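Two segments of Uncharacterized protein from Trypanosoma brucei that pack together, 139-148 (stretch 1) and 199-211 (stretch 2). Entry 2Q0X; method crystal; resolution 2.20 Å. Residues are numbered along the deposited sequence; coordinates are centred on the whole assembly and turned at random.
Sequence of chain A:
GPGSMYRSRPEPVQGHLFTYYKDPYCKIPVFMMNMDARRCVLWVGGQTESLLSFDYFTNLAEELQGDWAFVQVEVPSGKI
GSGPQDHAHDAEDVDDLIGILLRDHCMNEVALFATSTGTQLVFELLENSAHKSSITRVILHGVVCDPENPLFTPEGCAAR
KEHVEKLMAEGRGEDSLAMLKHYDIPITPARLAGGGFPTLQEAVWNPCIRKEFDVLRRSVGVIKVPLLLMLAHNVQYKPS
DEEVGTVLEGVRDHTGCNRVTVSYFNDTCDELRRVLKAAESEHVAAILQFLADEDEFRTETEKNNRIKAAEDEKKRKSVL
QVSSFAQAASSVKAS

Stretch 1 139-148: ILHGVVCDPE
Stretch 2, residues 199-211: TLQEAVWNPCIRK

A single glutamine amide can read a backbone as a neighbouring strand would, and Gln201 does so here: its OE1 accepts from Cys145 N at 2.9 Å while its NE2 donates to Cys145 O at 3.0 Å, both nearly linear. The primary amide thus satisfies both polar groups of one extended residue (phi/psi -128/176). The Gln201 CB points sideways, but chi1 t, chi2 p (75°) and chi3 25° bring the amide in, and Gln201 NE2 also donates to Asn206 OD1 at 2.9 Å.

Around this clamp, a strand that enters from earlier in the chain and covers His141 and Gly142 crosses helix 200-209 at -75°, the axes 8.5 Å apart at closest approach; the chain then runs on extended and turns at Pro147 (-57/-25). CA atoms pair Gly142 with Leu200 (5.4 Å), Val144 with Gln201 (5.5 Å) and Pro147 with Asn206 (5.7 Å). Thr199 (chi1 p) caps the helix, its OG1 accepting weakly from Gln201 N at 3.3 Å; a wider pi-type turn spans 201-205, with a kink at Pro207, whose nitrogen has no hydrogen to donate.

Glycine suits position 142 because an ideal CB would lie 2.8 Å from Leu200 CB, a clash. Leu200 (m, t) instead lays CD1 3.5 Å from Gly142 N, and its CD2 meets Leu140 CD1 (m, t) at 4.0 Å. One water donates to Val143 O (2.7 Å) and accepts weakly from Gln201 N (3.3 Å).

Val144 (m) sets CB over the face of Trp205 (t, chi2 -110°), 3.8 Å from the centroid of its five-membered ring. Buried Pro147 packs CG against Trp205 CD1 (4.0 Å) and Ile209 CB (4.1 Å; Ile209 m, m).

At the exposed end, Arg210 (m, t, t; chi4 151°) lies with its guanidinium face under Pro147 CB. Its NH2 donates weakly to Pro147 O at 3.0 Å and forms a salt bridge with Glu148 OE2 (3.2 Å; Glu148 m, m). Together the stretches bury 608 Å².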

# COMPACT_ATOMS: atom_id res chain seq x y z
N ILE A 139 9.90 -18.76 -8.10
CA ILE A 139 8.61 -19.03 -8.70
C ILE A 139 8.10 -17.75 -9.33
O ILE A 139 7.97 -16.74 -8.65
CB ILE A 139 7.56 -19.51 -7.63
CG1 ILE A 139 8.04 -20.76 -6.89
CG2 ILE A 139 6.18 -19.70 -8.29
CD1 ILE A 139 7.57 -20.86 -5.42
N LEU A 140 7.79 -17.79 -10.62
CA LEU A 140 7.31 -16.60 -11.30
C LEU A 140 6.00 -16.90 -12.01
O LEU A 140 5.87 -17.89 -12.71
CB LEU A 140 8.33 -16.09 -12.32
CG LEU A 140 9.78 -15.87 -11.84
CD1 LEU A 140 10.71 -15.57 -13.01
CD2 LEU A 140 9.84 -14.81 -10.81
N HIS A 141 5.03 -16.01 -11.81
CA HIS A 141 3.73 -16.10 -12.49
C HIS A 141 3.61 -14.94 -13.44
O HIS A 141 3.96 -13.81 -13.11
CB HIS A 141 2.56 -16.12 -11.50
CG HIS A 141 1.21 -16.27 -12.16
ND1 HIS A 141 0.57 -15.22 -12.77
CD2 HIS A 141 0.41 -17.35 -12.31
CE1 HIS A 141 -0.58 -15.65 -13.27
NE2 HIS A 141 -0.70 -16.94 -13.01
N GLY A 142 3.09 -15.25 -14.63
CA GLY A 142 2.71 -14.23 -15.57
C GLY A 142 1.59 -14.62 -16.50
O GLY A 142 1.41 -15.80 -16.85
N VAL A 143 0.83 -13.61 -16.90
CA VAL A 143 -0.15 -13.73 -17.97
C VAL A 143 0.52 -13.27 -19.24
O VAL A 143 1.13 -12.21 -19.29
CB VAL A 143 -1.37 -12.84 -17.73
CG1 VAL A 143 -2.39 -12.99 -18.90
CG2 VAL A 143 -2.00 -13.16 -16.34
N VAL A 144 0.40 -14.06 -20.29
CA VAL A 144 1.05 -13.75 -21.56
C VAL A 144 -0.01 -13.55 -22.65
O VAL A 144 -1.12 -14.07 -22.54
CB VAL A 144 2.02 -14.88 -21.98
CG1 VAL A 144 3.14 -14.97 -20.98
CG2 VAL A 144 1.29 -16.23 -22.09
N CYS A 145 0.35 -12.79 -23.68
CA CYS A 145 -0.47 -12.61 -24.87
C CYS A 145 0.34 -12.89 -26.15
O CYS A 145 1.54 -13.16 -26.09
CB CYS A 145 -1.02 -11.18 -24.89
SG CYS A 145 0.26 -9.92 -25.04
N ASP A 146 -0.31 -12.84 -27.30
CA ASP A 146 0.37 -12.96 -28.58
C ASP A 146 1.41 -11.84 -28.72
O ASP A 146 1.07 -10.68 -28.56
CB ASP A 146 -0.65 -12.89 -29.73
CG ASP A 146 -0.06 -13.30 -31.08
OD1 ASP A 146 1.14 -13.09 -31.34
OD2 ASP A 146 -0.83 -13.84 -31.90
N PRO A 147 2.68 -12.18 -29.00
CA PRO A 147 3.74 -11.17 -29.19
C PRO A 147 3.45 -10.15 -30.30
O PRO A 147 3.98 -9.04 -30.25
CB PRO A 147 4.96 -12.01 -29.56
CG PRO A 147 4.70 -13.34 -29.01
CD PRO A 147 3.23 -13.55 -29.09
N GLU A 148 2.61 -10.53 -31.26
CA GLU A 148 2.22 -9.65 -32.35
C GLU A 148 1.10 -8.69 -31.97
O GLU A 148 0.65 -7.90 -32.80
CB GLU A 148 1.84 -10.46 -33.60
CG GLU A 148 2.97 -11.36 -34.11
CD GLU A 148 4.31 -10.63 -34.26
OE1 GLU A 148 4.30 -9.50 -34.83
OE2 GLU A 148 5.35 -11.17 -33.81
N THR A 199 7.53 -7.94 -17.00
CA THR A 199 6.75 -9.17 -16.78
C THR A 199 7.38 -10.32 -17.56
O THR A 199 8.36 -10.15 -18.27
CB THR A 199 5.30 -8.99 -17.27
OG1 THR A 199 5.30 -8.73 -18.69
CG2 THR A 199 4.61 -7.81 -16.51
N LEU A 200 6.80 -11.50 -17.40
CA LEU A 200 7.19 -12.67 -18.16
C LEU A 200 6.96 -12.55 -19.67
O LEU A 200 7.57 -13.29 -20.44
CB LEU A 200 6.47 -13.90 -17.63
CG LEU A 200 6.93 -14.34 -16.24
CD1 LEU A 200 6.34 -15.69 -15.94
CD2 LEU A 200 8.43 -14.39 -16.13
N GLN A 201 6.08 -11.64 -20.10
CA GLN A 201 5.99 -11.34 -21.54
C GLN A 201 7.36 -10.94 -22.10
O GLN A 201 7.83 -11.51 -23.08
CB GLN A 201 4.98 -10.23 -21.80
CG GLN A 201 4.59 -10.05 -23.28
CD GLN A 201 3.67 -11.13 -23.78
OE1 GLN A 201 2.95 -11.76 -22.99
NE2 GLN A 201 3.68 -11.37 -25.11
N GLU A 202 8.01 -9.97 -21.47
CA GLU A 202 9.31 -9.49 -21.95
C GLU A 202 10.46 -10.45 -21.59
O GLU A 202 11.37 -10.67 -22.39
CB GLU A 202 9.61 -8.10 -21.38
CG GLU A 202 8.60 -7.02 -21.84
CD GLU A 202 7.53 -6.69 -20.83
OE1 GLU A 202 7.16 -7.56 -20.00
OE2 GLU A 202 7.03 -5.54 -20.88
N ALA A 203 10.39 -11.02 -20.39
CA ALA A 203 11.46 -11.89 -19.87
C ALA A 203 11.52 -13.26 -20.56
O ALA A 203 12.60 -13.80 -20.74
CB ALA A 203 11.32 -12.06 -18.38
N VAL A 204 10.36 -13.82 -20.93
CA VAL A 204 10.31 -15.20 -21.43
C VAL A 204 9.54 -15.36 -22.75
O VAL A 204 10.07 -15.90 -23.71
CB VAL A 204 9.70 -16.13 -20.34
CG1 VAL A 204 9.40 -17.52 -20.89
CG2 VAL A 204 10.63 -16.24 -19.14
N TRP A 205 8.30 -14.89 -22.80
CA TRP A 205 7.41 -15.22 -23.89
C TRP A 205 7.89 -14.66 -25.22
O TRP A 205 8.13 -15.41 -26.18
CB TRP A 205 5.99 -14.72 -23.59
CG TRP A 205 4.94 -15.45 -24.37
CD1 TRP A 205 4.19 -14.95 -25.38
CD2 TRP A 205 4.53 -16.81 -24.18
NE1 TRP A 205 3.33 -15.92 -25.84
CE2 TRP A 205 3.52 -17.07 -25.13
CE3 TRP A 205 4.92 -17.83 -23.30
CZ2 TRP A 205 2.89 -18.32 -25.23
CZ3 TRP A 205 4.29 -19.07 -23.39
CH2 TRP A 205 3.29 -19.30 -24.35
N ASN A 206 8.01 -13.33 -25.27
CA ASN A 206 8.51 -12.65 -26.46
C ASN A 206 9.84 -13.18 -26.98
O ASN A 206 9.92 -13.62 -28.13
CB ASN A 206 8.54 -11.13 -26.23
CG ASN A 206 7.15 -10.50 -26.24
OD1 ASN A 206 6.15 -11.17 -26.55
ND2 ASN A 206 7.08 -9.22 -25.91
N PRO A 207 10.90 -13.16 -26.15
CA PRO A 207 12.19 -13.67 -26.67
C PRO A 207 12.19 -15.15 -27.07
O PRO A 207 12.90 -15.51 -28.00
CB PRO A 207 13.16 -13.41 -25.52
CG PRO A 207 12.30 -13.19 -24.30
CD PRO A 207 11.02 -12.66 -24.77
N CYS A 208 11.41 -15.99 -26.40
CA CYS A 208 11.36 -17.41 -26.75
C CYS A 208 10.66 -17.62 -28.09
O CYS A 208 11.17 -18.33 -28.94
CB CYS A 208 10.66 -18.25 -25.69
SG CYS A 208 11.66 -18.72 -24.28
N ILE A 209 9.49 -17.02 -28.27
CA ILE A 209 8.75 -17.11 -29.55
C ILE A 209 9.55 -16.49 -30.71
O ILE A 209 9.50 -16.98 -31.85
CB ILE A 209 7.35 -16.41 -29.46
CG1 ILE A 209 6.48 -17.01 -28.34
CG2 ILE A 209 6.61 -16.47 -30.82
CD1 ILE A 209 6.30 -18.52 -28.39
N ARG A 210 10.30 -15.42 -30.43
CA ARG A 210 11.11 -14.74 -31.45
C ARG A 210 12.58 -15.20 -31.53
O ARG A 210 13.39 -14.57 -32.22
CB ARG A 210 11.07 -13.24 -31.20
CG ARG A 210 9.81 -12.59 -31.71
CD ARG A 210 9.57 -11.28 -31.02
NE ARG A 210 8.44 -10.58 -31.61
CZ ARG A 210 7.63 -9.73 -30.97
NH1 ARG A 210 7.82 -9.46 -29.69
NH2 ARG A 210 6.63 -9.16 -31.64
N LYS A 211 12.93 -16.27 -30.82
CA LYS A 211 14.28 -16.84 -30.79
C LYS A 211 15.37 -15.81 -30.49
O LYS A 211 16.50 -15.90 -31.01
CB LYS A 211 14.56 -17.61 -32.10
CG LYS A 211 14.00 -19.05 -32.12
CD LYS A 211 12.79 -19.28 -33.05
CE LYS A 211 13.20 -19.72 -34.45
NZ LYS A 211 12.24 -20.69 -35.09
O HOH W 1 3.54 -11.96 -18.03